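Local coordinates for protein chloride intracellular channel Clic (Drosophila melanogaster, PDB 2YV7) that might insert into membranes from a soluble GST-like form to act as a pH-dependent chloride channel, and may influence ethanol sensitivity, at residues Asn113-Asp118 / Met171-Cys176. Sequence-based numbering, arbitrary orientation.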
ATOM      1  N   ASN A 113      -4.183 -18.504   1.715  1.00 39.48           N
ATOM      2  CA  ASN A 113      -3.256 -18.503   0.588  1.00 44.61           C
ATOM      3  C   ASN A 113      -2.567 -17.146   0.409  1.00 41.70           C
ATOM      4  O   ASN A 113      -1.452 -17.086  -0.064  1.00 43.36           O
ATOM      5  CB  ASN A 113      -3.966 -18.906  -0.719  1.00 50.94           C
ATOM      6  CG  ASN A 113      -4.749 -20.230  -0.595  1.00 56.06           C
ATOM      7  OD1 ASN A 113      -4.238 -21.231  -0.076  1.00 53.76           O
ATOM      8  ND2 ASN A 113      -5.993 -20.233  -1.087  1.00 54.99           N
ATOM      9  N   LEU A 114      -3.230 -16.054   0.781  1.00 40.96           N
ATOM     10  CA  LEU A 114      -2.660 -14.729   0.554  1.00 36.58           C
ATOM     11  C   LEU A 114      -1.613 -14.443   1.652  1.00 33.96           C
ATOM     12  O   LEU A 114      -0.571 -13.804   1.420  1.00 33.28           O
ATOM     13  CB  LEU A 114      -3.774 -13.682   0.576  1.00 39.23           C
ATOM     14  CG  LEU A 114      -3.497 -12.256   0.117  1.00 42.08           C
ATOM     15  CD1 LEU A 114      -3.192 -12.280  -1.372  1.00 40.39           C
ATOM     16  CD2 LEU A 114      -4.685 -11.316   0.428  1.00 39.67           C
ATOM     17  N   PHE A 115      -1.901 -14.904   2.853  1.00 31.54           N
ATOM     18  CA  PHE A 115      -0.990 -14.745   3.961  1.00 38.36           C
ATOM     19  C   PHE A 115       0.017 -15.897   4.052  1.00 41.67           C
ATOM     20  O   PHE A 115      -0.005 -16.690   4.974  1.00 47.73           O
ATOM     21  CB  PHE A 115      -1.757 -14.457   5.248  1.00 41.12           C
ATOM     22  CG  PHE A 115      -2.320 -13.060   5.297  1.00 41.25           C
ATOM     23  CD1 PHE A 115      -3.454 -12.723   4.565  1.00 39.88           C
ATOM     24  CD2 PHE A 115      -1.688 -12.062   6.052  1.00 40.66           C
ATOM     25  CE1 PHE A 115      -3.987 -11.436   4.600  1.00 41.36           C
ATOM     26  CE2 PHE A 115      -2.201 -10.745   6.089  1.00 38.94           C
ATOM     27  CZ  PHE A 115      -3.357 -10.426   5.350  1.00 40.64           C
ATOM     28  N   VAL A 116       0.902 -15.961   3.054  1.00 45.54           N
ATOM     29  CA  VAL A 116       1.993 -16.956   2.969  1.00 40.96           C
ATOM     30  C   VAL A 116       2.809 -16.852   4.237  1.00 47.00           C
ATOM     31  O   VAL A 116       2.954 -15.761   4.770  1.00 43.07           O
ATOM     32  CB  VAL A 116       2.948 -16.680   1.748  1.00 46.53           C
ATOM     33  CG1 VAL A 116       4.157 -17.658   1.718  1.00 46.40           C
ATOM     34  CG2 VAL A 116       2.206 -16.747   0.438  1.00 42.21           C
ATOM     35  N   GLN A 117       3.317 -17.983   4.726  1.00 44.54           N
ATOM     36  CA  GLN A 117       4.259 -17.983   5.844  1.00 51.74           C
ATOM     37  C   GLN A 117       5.675 -17.885   5.298  1.00 48.23           C
ATOM     38  O   GLN A 117       6.158 -18.783   4.602  1.00 50.13           O
ATOM     39  CB  GLN A 117       4.093 -19.224   6.744  1.00 58.27           C
ATOM     40  CG  GLN A 117       2.647 -19.578   7.122  1.00 64.50           C
ATOM     41  CD  GLN A 117       2.104 -18.773   8.310  1.00 65.37           C
ATOM     42  OE1 GLN A 117       1.954 -17.543   8.242  1.00 67.06           O
ATOM     43  NE2 GLN A 117       1.774 -19.480   9.402  1.00 66.27           N
ATOM     44  N   ASP A 118       6.323 -16.751   5.565  1.00 50.67           N
ATOM     45  CA  ASP A 118       7.690 -16.533   5.126  1.00 43.82           C
ATOM     46  C   ASP A 118       8.327 -15.534   6.094  1.00 42.00           C
ATOM     47  O   ASP A 118       8.281 -14.329   5.869  1.00 34.03           O
ATOM     48  CB  ASP A 118       7.732 -16.059   3.667  1.00 45.53           C
ATOM     49  CG  ASP A 118       9.153 -16.022   3.096  1.00 49.67           C
ATOM     50  OD1 ASP A 118      10.091 -15.692   3.858  1.00 48.46           O
ATOM     51  OD2 ASP A 118       9.347 -16.312   1.880  1.00 49.80           O
ATOM     52  N   MET A 171       1.068 -12.776  -6.067  1.00 27.43           N
ATOM     53  CA  MET A 171       1.011 -11.789  -4.994  1.00 33.19           C
ATOM     54  C   MET A 171       0.707 -12.415  -3.657  1.00 33.04           C
ATOM     55  O   MET A 171      -0.150 -13.302  -3.548  1.00 30.88           O
ATOM     56  CB  MET A 171      -0.021 -10.688  -5.313  1.00 27.22           C
ATOM     57  CG  MET A 171       0.387  -9.795  -6.429  1.00 28.40           C
ATOM     58  SD  MET A 171       1.559  -8.568  -5.784  1.00 28.93           S
ATOM     59  CE  MET A 171       0.583  -7.703  -4.557  1.00 26.43           C
ATOM     60  N   CYS A 172       1.425 -11.956  -2.624  1.00 30.04           N
ATOM     61  CA  CYS A 172       1.004 -12.249  -1.261  1.00 29.33           C
ATOM     62  C   CYS A 172       0.870 -10.989  -0.396  1.00 22.92           C
ATOM     63  O   CYS A 172       1.110  -9.829  -0.848  1.00 26.31           O
ATOM     64  CB  CYS A 172       1.958 -13.248  -0.580  1.00 28.53           C
ATOM     65  SG  CYS A 172       3.542 -12.512  -0.266  1.00 32.39           S
ATOM     66  N   CYS A 173       0.505 -11.210   0.851  1.00 23.64           N
ATOM     67  CA  CYS A 173       0.327 -10.160   1.858  1.00 26.08           C
ATOM     68  C   CYS A 173       1.518  -9.178   1.928  1.00 30.68           C
ATOM     69  O   CYS A 173       1.347  -7.968   2.205  1.00 26.23           O
ATOM     70  CB  CYS A 173       0.030 -10.738   3.256  1.00 29.92           C
ATOM     71  SG  CYS A 173       1.282 -11.900   3.829  1.00 30.50           S
ATOM     72  N   PHE A 174       2.729  -9.724   1.789  1.00 25.55           N
ATOM     73  CA  PHE A 174       3.939  -8.913   1.985  1.00 23.45           C
ATOM     74  C   PHE A 174       4.103  -7.951   0.827  1.00 22.01           C
ATOM     75  O   PHE A 174       4.617  -6.849   1.017  1.00 22.39           O
ATOM     76  CB  PHE A 174       5.189  -9.803   2.091  1.00 25.81           C
ATOM     77  CG  PHE A 174       5.140 -10.777   3.289  1.00 26.04           C
ATOM     78  CD1 PHE A 174       5.085 -10.275   4.580  1.00 29.05           C
ATOM     79  CD2 PHE A 174       5.192 -12.145   3.097  1.00 27.83           C
ATOM     80  CE1 PHE A 174       5.039 -11.171   5.723  1.00 28.66           C
ATOM     81  CE2 PHE A 174       5.125 -13.014   4.200  1.00 26.38           C
ATOM     82  CZ  PHE A 174       5.082 -12.520   5.490  1.00 29.38           C
ATOM     83  N   ASP A 175       3.679  -8.362  -0.368  1.00 21.54           N
ATOM     84  CA  ASP A 175       3.686  -7.465  -1.531  1.00 22.70           C
ATOM     85  C   ASP A 175       2.743  -6.269  -1.310  1.00 23.62           C
ATOM     86  O   ASP A 175       3.083  -5.100  -1.592  1.00 23.88           O
ATOM     87  CB  ASP A 175       3.327  -8.240  -2.777  1.00 25.07           C
ATOM     88  CG  ASP A 175       4.333  -9.307  -3.053  1.00 26.64           C
ATOM     89  OD1 ASP A 175       5.544  -8.937  -3.278  1.00 23.90           O
ATOM     90  OD2 ASP A 175       3.918 -10.467  -2.938  1.00 24.44           O
ATOM     91  N   CYS A 176       1.553  -6.545  -0.770  1.00 23.20           N
ATOM     92  CA  CYS A 176       0.601  -5.471  -0.524  1.00 21.91           C
ATOM     93  C   CYS A 176       1.078  -4.529   0.590  1.00 20.69           C
ATOM     94  O   CYS A 176       0.659  -3.345   0.676  1.00 22.15           O
ATOM     95  CB  CYS A 176      -0.787  -6.090  -0.170  1.00 24.63           C
ATOM     96  SG  CYS A 176      -1.352  -7.191  -1.466  1.00 26.32           S
TER
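The linker that joins the thioredoxin-like N-terminal domain to the all-helical C-terminal domain of this GST-fold protein packs here against the start of helix 173-193. Helix 111-114 gives way to an inverse gamma turn centred on Phe115, in which Val116 N bonds weakly to Leu114 O. Cys173 N, in the first turn of its helix, donates to the same Leu114 O at 2.9 Å; the N-H is fairly straight at 160°, although the nitrogen sits above the carbonyl plane. Two amides thus grip this oxygen, one from each segment.

Cys173 lays its CB over one face of the Phe115 ring, 3.7 Å from the centroid, a CH-pi contact displaced toward the rim at CD2 and CE2. Its SG, held between the backbone N and carbonyl carbon (chi1 56°), makes an oblique sulfur-aromatic approach to that ring and also lies over the centre of a face of the Phe174 ring, 3.9 Å above its plane. The tip of Phe174 reaches back to the linker, where CE2 comes within 3.5 Å of Val116 O. Val116 CG2 also rests on Cys172 CB at 3.7 Å, and Leu114, with CG anti to its backbone N, extends CD1 to Met171 O and also touches helix 41-55.

The helix start is fixed by a capping box: Cys172 N donates almost linearly to Asp175 OD2 (2.9 Å, 174°), while Cys172 SG accepts a weak bond from Phe174 N. Asp175 OD1 is held in turn by Tyr207 OH and Leu166 N. Asp118 caps helix 119-125 through Val121 N, so two N-capped helix starts, those of helices 119-125 and 173-193, meet where the interdomain linker of a GST-like fold enters the helical domain.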